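Local coordinates for protein fasciclin-1 (Drosophila melanogaster, PDB 1O70) that acts as a neural cell adhesion molecule, here represented by its third and fourth FAS1 domains, at residues T159-K164 and D185-T190; R193-V198 and I299-D304. All blocks are in the same frame, centred on the assembly; numbering follows the deposited sequence.

Contact 1 of 2, residues T159-K164 and D185-T190; sequences TTVLGK and DQLNNT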
ATOM      1  N   THR A 159       8.846   2.471  -6.895  1.00 28.84           N
ATOM      2  CA  THR A 159       8.906   1.099  -7.375  1.00 28.30           C
ATOM      3  C   THR A 159       7.720   0.770  -8.267  1.00 29.54           C
ATOM      4  O   THR A 159       6.635   1.337  -8.117  1.00 28.04           O
ATOM      5  CB  THR A 159       8.909   0.080  -6.222  1.00 27.02           C
ATOM      6  OG1 THR A 159       7.702   0.209  -5.457  1.00 23.87           O
ATOM      7  CG2 THR A 159      10.117   0.293  -5.338  1.00 27.91           C
ATOM      8  N   THR A 160       7.947  -0.138  -9.212  1.00 29.79           N
ATOM      9  CA  THR A 160       6.899  -0.584 -10.115  1.00 28.99           C
ATOM     10  C   THR A 160       6.125  -1.648  -9.338  1.00 30.30           C
ATOM     11  O   THR A 160       6.538  -2.059  -8.246  1.00 30.05           O
ATOM     12  CB  THR A 160       7.480  -1.268 -11.364  1.00 27.36           C
ATOM     13  OG1 THR A 160       8.195  -2.446 -10.967  1.00 26.73           O
ATOM     14  CG2 THR A 160       8.425  -0.343 -12.096  1.00 24.80           C
ATOM     15  N   VAL A 161       5.008  -2.089  -9.898  1.00 29.15           N
ATOM     16  CA  VAL A 161       4.216  -3.137  -9.278  1.00 28.54           C
ATOM     17  C   VAL A 161       5.151  -4.296  -8.903  1.00 29.28           C
ATOM     18  O   VAL A 161       5.140  -4.778  -7.769  1.00 30.00           O
ATOM     19  CB  VAL A 161       3.138  -3.636 -10.263  1.00 27.25           C
ATOM     20  CG1 VAL A 161       2.465  -4.884  -9.722  1.00 25.20           C
ATOM     21  CG2 VAL A 161       2.123  -2.543 -10.510  1.00 24.20           C
ATOM     22  N   LEU A 162       5.968  -4.726  -9.862  1.00 30.25           N
ATOM     23  CA  LEU A 162       6.928  -5.814  -9.628  1.00 31.50           C
ATOM     24  C   LEU A 162       7.913  -5.469  -8.512  1.00 30.81           C
ATOM     25  O   LEU A 162       8.198  -6.297  -7.648  1.00 30.05           O
ATOM     26  CB  LEU A 162       7.728  -6.120 -10.903  1.00 30.85           C
ATOM     27  CG  LEU A 162       8.858  -7.144 -10.723  1.00 32.80           C
ATOM     28  CD1 LEU A 162       8.249  -8.512 -10.401  1.00 33.24           C
ATOM     29  CD2 LEU A 162       9.719  -7.244 -11.990  1.00 31.90           C
ATOM     30  N   GLY A 163       8.430  -4.242  -8.546  1.00 30.62           N
ATOM     31  CA  GLY A 163       9.390  -3.820  -7.545  1.00 29.06           C
ATOM     32  C   GLY A 163       8.806  -3.933  -6.159  1.00 30.41           C
ATOM     33  O   GLY A 163       9.493  -4.311  -5.205  1.00 30.75           O
ATOM     34  N   LYS A 164       7.520  -3.610  -6.063  1.00 29.24           N
ATOM     35  CA  LYS A 164       6.783  -3.655  -4.813  1.00 27.90           C
ATOM     36  C   LYS A 164       6.595  -5.097  -4.376  1.00 29.09           C
ATOM     37  O   LYS A 164       6.861  -5.446  -3.225  1.00 29.07           O
ATOM     38  CB  LYS A 164       5.415  -3.004  -4.999  1.00 27.49           C
ATOM     39  CG  LYS A 164       5.016  -2.034  -3.904  1.00 29.39           C
ATOM     40  CD  LYS A 164       5.019  -2.667  -2.535  1.00 29.93           C
ATOM     41  CE  LYS A 164       4.836  -1.625  -1.448  1.00 32.27           C
ATOM     42  NZ  LYS A 164       5.976  -0.685  -1.389  1.00 30.94           N
ATOM     43  N   ASP A 185       7.313 -11.094 -14.720  1.00 42.57           N
ATOM     44  CA  ASP A 185       8.121 -10.370 -15.694  1.00 44.36           C
ATOM     45  C   ASP A 185       7.437  -9.124 -16.239  1.00 44.83           C
ATOM     46  O   ASP A 185       7.981  -8.016 -16.182  1.00 46.75           O
ATOM     47  CB  ASP A 185       8.506 -11.305 -16.844  1.00 45.49           C
ATOM     48  CG  ASP A 185       9.429 -12.423 -16.394  1.00 47.79           C
ATOM     49  OD1 ASP A 185       9.520 -12.662 -15.169  1.00 50.24           O
ATOM     50  OD2 ASP A 185      10.059 -13.071 -17.257  1.00 47.99           O
ATOM     51  N   GLN A 186       6.230  -9.306 -16.750  1.00 44.77           N
ATOM     52  CA  GLN A 186       5.465  -8.211 -17.330  1.00 44.97           C
ATOM     53  C   GLN A 186       5.207  -7.026 -16.398  1.00 45.00           C
ATOM     54  O   GLN A 186       5.070  -5.896 -16.860  1.00 44.87           O
ATOM     55  CB  GLN A 186       4.122  -8.747 -17.832  1.00 45.90           C
ATOM     56  CG  GLN A 186       3.238  -9.258 -16.713  1.00 46.71           C
ATOM     57  CD  GLN A 186       1.904  -9.730 -17.217  1.00 48.84           C
ATOM     58  OE1 GLN A 186       1.266  -9.058 -18.033  1.00 50.70           O
ATOM     59  NE2 GLN A 186       1.457 -10.882 -16.723  1.00 47.34           N
ATOM     60  N   LEU A 187       5.130  -7.286 -15.095  1.00 45.07           N
ATOM     61  CA  LEU A 187       4.837  -6.247 -14.107  1.00 44.48           C
ATOM     62  C   LEU A 187       5.911  -5.183 -13.944  1.00 46.98           C
ATOM     63  O   LEU A 187       5.796  -4.287 -13.103  1.00 46.91           O
ATOM     64  CB  LEU A 187       4.548  -6.897 -12.757  1.00 40.74           C
ATOM     65  CG  LEU A 187       3.425  -7.929 -12.828  1.00 36.70           C
ATOM     66  CD1 LEU A 187       3.282  -8.590 -11.481  1.00 35.80           C
ATOM     67  CD2 LEU A 187       2.133  -7.262 -13.257  1.00 32.91           C
ATOM     68  N   ASN A 188       6.957  -5.279 -14.751  1.00 49.61           N
ATOM     69  CA  ASN A 188       8.035  -4.310 -14.686  1.00 51.04           C
ATOM     70  C   ASN A 188       7.839  -3.279 -15.798  1.00 51.26           C
ATOM     71  O   ASN A 188       8.370  -2.173 -15.732  1.00 50.03           O
ATOM     72  CB  ASN A 188       9.376  -5.022 -14.851  1.00 52.04           C
ATOM     73  CG  ASN A 188      10.518  -4.249 -14.230  1.00 54.73           C
ATOM     74  OD1 ASN A 188      10.348  -3.608 -13.184  1.00 56.20           O
ATOM     75  ND2 ASN A 188      11.694  -4.317 -14.849  1.00 55.21           N
ATOM     76  N   ASN A 189       7.052  -3.654 -16.806  1.00 51.13           N
ATOM     77  CA  ASN A 189       6.776  -2.795 -17.950  1.00 51.22           C
ATOM     78  C   ASN A 189       6.210  -1.442 -17.531  1.00 51.28           C
ATOM     79  O   ASN A 189       5.279  -1.368 -16.733  1.00 50.84           O
ATOM     80  CB  ASN A 189       5.808  -3.491 -18.910  1.00 51.96           C
ATOM     81  CG  ASN A 189       5.673  -2.758 -20.232  1.00 53.81           C
ATOM     82  OD1 ASN A 189       5.087  -1.678 -20.310  1.00 55.49           O
ATOM     83  ND2 ASN A 189       6.223  -3.344 -21.283  1.00 56.08           N
ATOM     84  N   THR A 190       6.773  -0.370 -18.079  1.00 52.22           N
ATOM     85  CA  THR A 190       6.320   0.976 -17.753  1.00 53.71           C
ATOM     86  C   THR A 190       5.423   1.578 -18.829  1.00 54.08           C
ATOM     87  O   THR A 190       4.956   2.705 -18.692  1.00 53.94           O
ATOM     88  CB  THR A 190       7.511   1.922 -17.537  1.00 53.16           C
ATOM     89  OG1 THR A 190       8.329   1.921 -18.710  1.00 55.59           O
ATOM     90  CG2 THR A 190       8.340   1.480 -16.353  1.00 53.06           C
TER

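Contact 2 of 2, residues R193-V198 and I299-D304; sequences RFTYFV and IIHVID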
ATOM      1  N   ARG A 193      -0.372   0.142 -17.654  1.00 47.84           N
ATOM      2  CA  ARG A 193      -0.764   0.499 -16.303  1.00 44.30           C
ATOM      3  C   ARG A 193      -1.496  -0.696 -15.707  1.00 41.04           C
ATOM      4  O   ARG A 193      -2.512  -1.139 -16.238  1.00 41.05           O
ATOM      5  CB  ARG A 193      -1.654   1.742 -16.315  1.00 46.24           C
ATOM      6  CG  ARG A 193      -0.865   3.034 -16.464  1.00 49.74           C
ATOM      7  CD  ARG A 193       0.042   3.261 -15.256  1.00 53.53           C
ATOM      8  NE  ARG A 193       0.941   4.402 -15.416  1.00 56.53           N
ATOM      9  CZ  ARG A 193       2.044   4.393 -16.165  1.00 57.76           C
ATOM     10  NH1 ARG A 193       2.387   3.298 -16.831  1.00 56.39           N
ATOM     11  NH2 ARG A 193       2.815   5.475 -16.237  1.00 57.78           N
ATOM     12  N   PHE A 194      -0.960  -1.230 -14.615  1.00 37.54           N
ATOM     13  CA  PHE A 194      -1.562  -2.383 -13.978  1.00 33.74           C
ATOM     14  C   PHE A 194      -2.292  -2.086 -12.687  1.00 32.11           C
ATOM     15  O   PHE A 194      -1.887  -1.231 -11.898  1.00 30.91           O
ATOM     16  CB  PHE A 194      -0.517  -3.446 -13.657  1.00 33.94           C
ATOM     17  CG  PHE A 194       0.367  -3.812 -14.794  1.00 35.30           C
ATOM     18  CD1 PHE A 194       1.492  -3.048 -15.083  1.00 38.92           C
ATOM     19  CD2 PHE A 194       0.119  -4.955 -15.543  1.00 34.75           C
ATOM     20  CE1 PHE A 194       2.376  -3.426 -16.089  1.00 39.63           C
ATOM     21  CE2 PHE A 194       0.996  -5.343 -16.553  1.00 38.14           C
ATOM     22  CZ  PHE A 194       2.129  -4.572 -16.829  1.00 38.54           C
ATOM     23  N   THR A 195      -3.379  -2.817 -12.482  1.00 30.15           N
ATOM     24  CA  THR A 195      -4.164  -2.722 -11.261  1.00 30.06           C
ATOM     25  C   THR A 195      -4.182  -4.169 -10.781  1.00 30.83           C
ATOM     26  O   THR A 195      -5.012  -4.974 -11.215  1.00 32.98           O
ATOM     27  CB  THR A 195      -5.580  -2.231 -11.541  1.00 29.58           C
ATOM     28  OG1 THR A 195      -5.521  -0.884 -12.023  1.00 33.19           O
ATOM     29  CG2 THR A 195      -6.408  -2.262 -10.284  1.00 29.49           C
ATOM     30  N   TYR A 196      -3.244  -4.498  -9.898  1.00 28.03           N
ATOM     31  CA  TYR A 196      -3.099  -5.856  -9.387  1.00 27.43           C
ATOM     32  C   TYR A 196      -3.764  -6.059  -8.024  1.00 27.12           C
ATOM     33  O   TYR A 196      -3.394  -5.416  -7.036  1.00 27.70           O
ATOM     34  CB  TYR A 196      -1.601  -6.197  -9.300  1.00 24.46           C
ATOM     35  CG  TYR A 196      -1.245  -7.677  -9.283  1.00 24.33           C
ATOM     36  CD1 TYR A 196       0.077  -8.083  -9.088  1.00 23.98           C
ATOM     37  CD2 TYR A 196      -2.218  -8.668  -9.440  1.00 24.60           C
ATOM     38  CE1 TYR A 196       0.430  -9.429  -9.038  1.00 23.73           C
ATOM     39  CE2 TYR A 196      -1.878 -10.024  -9.399  1.00 24.84           C
ATOM     40  CZ  TYR A 196      -0.551 -10.400  -9.191  1.00 26.17           C
ATOM     41  OH  TYR A 196      -0.218 -11.739  -9.104  1.00 26.22           O
ATOM     42  N   PHE A 197      -4.758  -6.944  -7.989  1.00 26.57           N
ATOM     43  CA  PHE A 197      -5.446  -7.264  -6.749  1.00 27.01           C
ATOM     44  C   PHE A 197      -4.640  -8.406  -6.170  1.00 27.06           C
ATOM     45  O   PHE A 197      -4.796  -9.560  -6.569  1.00 28.06           O
ATOM     46  CB  PHE A 197      -6.891  -7.701  -7.002  1.00 27.35           C
ATOM     47  CG  PHE A 197      -7.745  -6.630  -7.594  1.00 26.53           C
ATOM     48  CD1 PHE A 197      -7.716  -6.395  -8.962  1.00 27.33           C
ATOM     49  CD2 PHE A 197      -8.510  -5.798  -6.778  1.00 28.06           C
ATOM     50  CE1 PHE A 197      -8.431  -5.345  -9.522  1.00 27.89           C
ATOM     51  CE2 PHE A 197      -9.235  -4.738  -7.323  1.00 27.76           C
ATOM     52  CZ  PHE A 197      -9.192  -4.508  -8.701  1.00 28.64           C
ATOM     53  N   VAL A 198      -3.766  -8.059  -5.230  1.00 25.50           N
ATOM     54  CA  VAL A 198      -2.864  -9.014  -4.605  1.00 24.90           C
ATOM     55  C   VAL A 198      -3.295  -9.640  -3.287  1.00 25.52           C
ATOM     56  O   VAL A 198      -3.421  -8.956  -2.277  1.00 25.63           O
ATOM     57  CB  VAL A 198      -1.495  -8.376  -4.341  1.00 23.10           C
ATOM     58  CG1 VAL A 198      -0.586  -9.383  -3.696  1.00 19.19           C
ATOM     59  CG2 VAL A 198      -0.902  -7.856  -5.637  1.00 20.31           C
ATOM     60  N   ILE A 299      -1.219   0.382  -9.787  1.00 33.01           N
ATOM     61  CA  ILE A 299      -1.640   0.393  -8.402  1.00 31.52           C
ATOM     62  C   ILE A 299      -1.915  -1.033  -7.954  1.00 29.63           C
ATOM     63  O   ILE A 299      -2.358  -1.865  -8.743  1.00 31.19           O
ATOM     64  CB  ILE A 299      -2.930   1.236  -8.237  1.00 33.05           C
ATOM     65  CG1 ILE A 299      -3.235   1.468  -6.754  1.00 34.53           C
ATOM     66  CG2 ILE A 299      -4.102   0.508  -8.869  1.00 33.08           C
ATOM     67  CD1 ILE A 299      -4.388   2.416  -6.535  1.00 33.85           C
ATOM     68  N   ILE A 300      -1.653  -1.306  -6.682  1.00 26.01           N
ATOM     69  CA  ILE A 300      -1.891  -2.625  -6.114  1.00 22.21           C
ATOM     70  C   ILE A 300      -2.917  -2.544  -4.988  1.00 23.38           C
ATOM     71  O   ILE A 300      -2.865  -1.630  -4.171  1.00 23.30           O
ATOM     72  CB  ILE A 300      -0.607  -3.195  -5.515  1.00 20.62           C
ATOM     73  CG1 ILE A 300       0.312  -3.700  -6.631  1.00 18.95           C
ATOM     74  CG2 ILE A 300      -0.944  -4.292  -4.498  1.00 16.60           C
ATOM     75  CD1 ILE A 300       1.630  -4.263  -6.103  1.00 14.93           C
ATOM     76  N   HIS A 301      -3.846  -3.492  -4.932  1.00 22.97           N
ATOM     77  CA  HIS A 301      -4.837  -3.506  -3.849  1.00 23.23           C
ATOM     78  C   HIS A 301      -4.682  -4.837  -3.110  1.00 24.24           C
ATOM     79  O   HIS A 301      -4.983  -5.905  -3.658  1.00 25.13           O
ATOM     80  CB  HIS A 301      -6.255  -3.404  -4.401  1.00 23.68           C
ATOM     81  CG  HIS A 301      -6.496  -2.185  -5.238  1.00 25.73           C
ATOM     82  ND1 HIS A 301      -6.559  -0.916  -4.703  1.00 25.44           N
ATOM     83  CD2 HIS A 301      -6.693  -2.044  -6.571  1.00 24.74           C
ATOM     84  CE1 HIS A 301      -6.786  -0.044  -5.668  1.00 25.66           C
ATOM     85  NE2 HIS A 301      -6.872  -0.702  -6.812  1.00 27.96           N
ATOM     86  N   VAL A 302      -4.217  -4.788  -1.869  1.00 23.14           N
ATOM     87  CA  VAL A 302      -4.027  -6.027  -1.127  1.00 21.85           C
ATOM     88  C   VAL A 302      -5.351  -6.550  -0.599  1.00 23.38           C
ATOM     89  O   VAL A 302      -6.039  -5.883   0.176  1.00 24.71           O
ATOM     90  CB  VAL A 302      -3.050  -5.844   0.042  1.00 20.43           C
ATOM     91  CG1 VAL A 302      -2.878  -7.164   0.761  1.00 19.70           C
ATOM     92  CG2 VAL A 302      -1.710  -5.347  -0.477  1.00 17.40           C
ATOM     93  N   ILE A 303      -5.712  -7.753  -1.020  1.00 22.82           N
ATOM     94  CA  ILE A 303      -6.970  -8.326  -0.584  1.00 23.04           C
ATOM     95  C   ILE A 303      -6.822  -9.434   0.452  1.00 24.30           C
ATOM     96  O   ILE A 303      -5.737  -9.989   0.626  1.00 25.56           O
ATOM     97  CB  ILE A 303      -7.784  -8.781  -1.797  1.00 22.61           C
ATOM     98  CG1 ILE A 303      -7.077  -9.903  -2.547  1.00 20.71           C
ATOM     99  CG2 ILE A 303      -7.969  -7.580  -2.735  1.00 21.09           C
ATOM    100  CD1 ILE A 303      -7.850 -10.383  -3.765  1.00 19.20           C
ATOM    101  N   ASP A 304      -7.911  -9.729   1.160  1.00 26.45           N
ATOM    102  CA  ASP A 304      -7.920 -10.732   2.230  1.00 29.07           C
ATOM    103  C   ASP A 304      -7.922 -12.176   1.767  1.00 30.96           C
ATOM    104  O   ASP A 304      -7.465 -13.066   2.485  1.00 29.86           O
ATOM    105  CB  ASP A 304      -9.140 -10.532   3.130  1.00 30.27           C
ATOM    106  CG  ASP A 304      -8.902  -9.526   4.237  1.00 36.01           C
ATOM    107  OD1 ASP A 304      -9.906  -8.971   4.737  1.00 40.84           O
ATOM    108  OD2 ASP A 304      -7.731  -9.308   4.643  1.00 38.34           O
TER

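Contact 1 of 2, residues T159-K164 and D185-T190
Leu162 and Leu187 meet where the first turn of helix 161-167 abuts the loop leading to strand 193-199. Their CA atoms are 5.0 Å apart. Leu162 reaches this loop at both ends of its side chain. Its CB lies 3.8 Å from CB of Leu187, and also packs on the carbonyl group of that residue. CG is anti to the backbone N (chi1 174°). The branch CD2 then ends over Asn188, with 3.6 Å between Leu162 CD2 and Asn188 CB, and touches the amide carbon CG as well. The side chain of Leu162 thus touches two consecutive loop residues, Leu187 through CB and Asn188 through CD2.

A backbone bond runs beside it. Leu162 N donates to Leu187 O over 3.3 Å, with the donor about 50° out of the carbonyl plane. Leu187 O is gripped a second time by the side-chain amide of Asn297. That same side chain accepts from Val161 N, so Asn297 joins the helix start to the loop.

Thr160 is the N-cap of the helix. Its OG1 accepts from Gly163 N at 3.0 Å, the classic capping bond. The same OG1 gives a weak bond to Asn188 OD1, 3.3 Å away. The hydroxyl thus serves the helix end and the loop at once. Val161 is buried, and its CG1 lies 4.2 Å from Leu187 CD1.

Asn188 is an experimentally established N-glycosylation site, but no glycan is present on it here. The contact belongs to the fourth FAS1 domain. Beneath it, Val161 and Leu187 both rest on Tyr196 of strand 193-199. Leu187 also touches Leu235 of strand 235-238, and Val161 touches Cys295 of strand 284-295.

Contact 2 of 2, residues R193-V198 and I299-D304
Val198 and His301 have the most surface buried in this strand pair, and Phe197 follows. The backbone N and O of Val198 both bond to the same strand, to the residues before and after Val302. Its N donates to His301 O at 2.9 Å, and its O accepts from Ile303 N, also at 2.9 Å. Its side chain turns to the face that carries Tyr196 and Ile300. There Val198 CG2, anti to the carbonyl carbon, meets Ile300 CG2 at 3.7 Å. The same methyl sits 3.6 Å above the plane of the Tyr196 ring, offset toward its rim.

The strands run parallel, with their directions 17° apart. Thr195, Tyr196, Phe197 and Val198 pair in turn with Ile299, Ile300, His301 and Val302. In the mixed sheet of this FAS1 domain they are neighbours, the first and last strands in chain order. Strand 235-238 flanks one and strand 284-295 the other, both antiparallel.

His301 lies on the other face, with Thr195 and Phe197. Its CG is anti to the carbonyl carbon (chi1 -58°), as is that of Phe197, and the two side chains point the same way. The rings are inclined by 34°, and His301 CD2 comes 3.8 Å from Phe197 CE2. Thr195 CG2 approaches the imidazole at its edge, 3.7 Å from His301 CD2. Both ring nitrogens of this buried histidine are satisfied: ND1 bonds to Asp292 N and NE2 to Tyr242 O. Tyr242 N is also bound by Thr195 OG1.

Overall arrangement
Both contacts belong to the fourth FAS1 domain, and their centres are about 12 Å apart. They come in series: contact 1 closes at residue 190, and contact 2 opens at 193. Contact 2 then spans about 100 residues, bringing the last strand of the domain beside its first. Contact 1 is local and lies against one face of the sheet. The two touch directly. Val161 CG1 is 3.8 Å from Ile300 CD1, and Leu187 CD2 is 3.8 Å from Phe194 CD2. Helix 161-167 and the loop before strand 193-199 are thus joined to the adjacent first and last strands of this adhesion module.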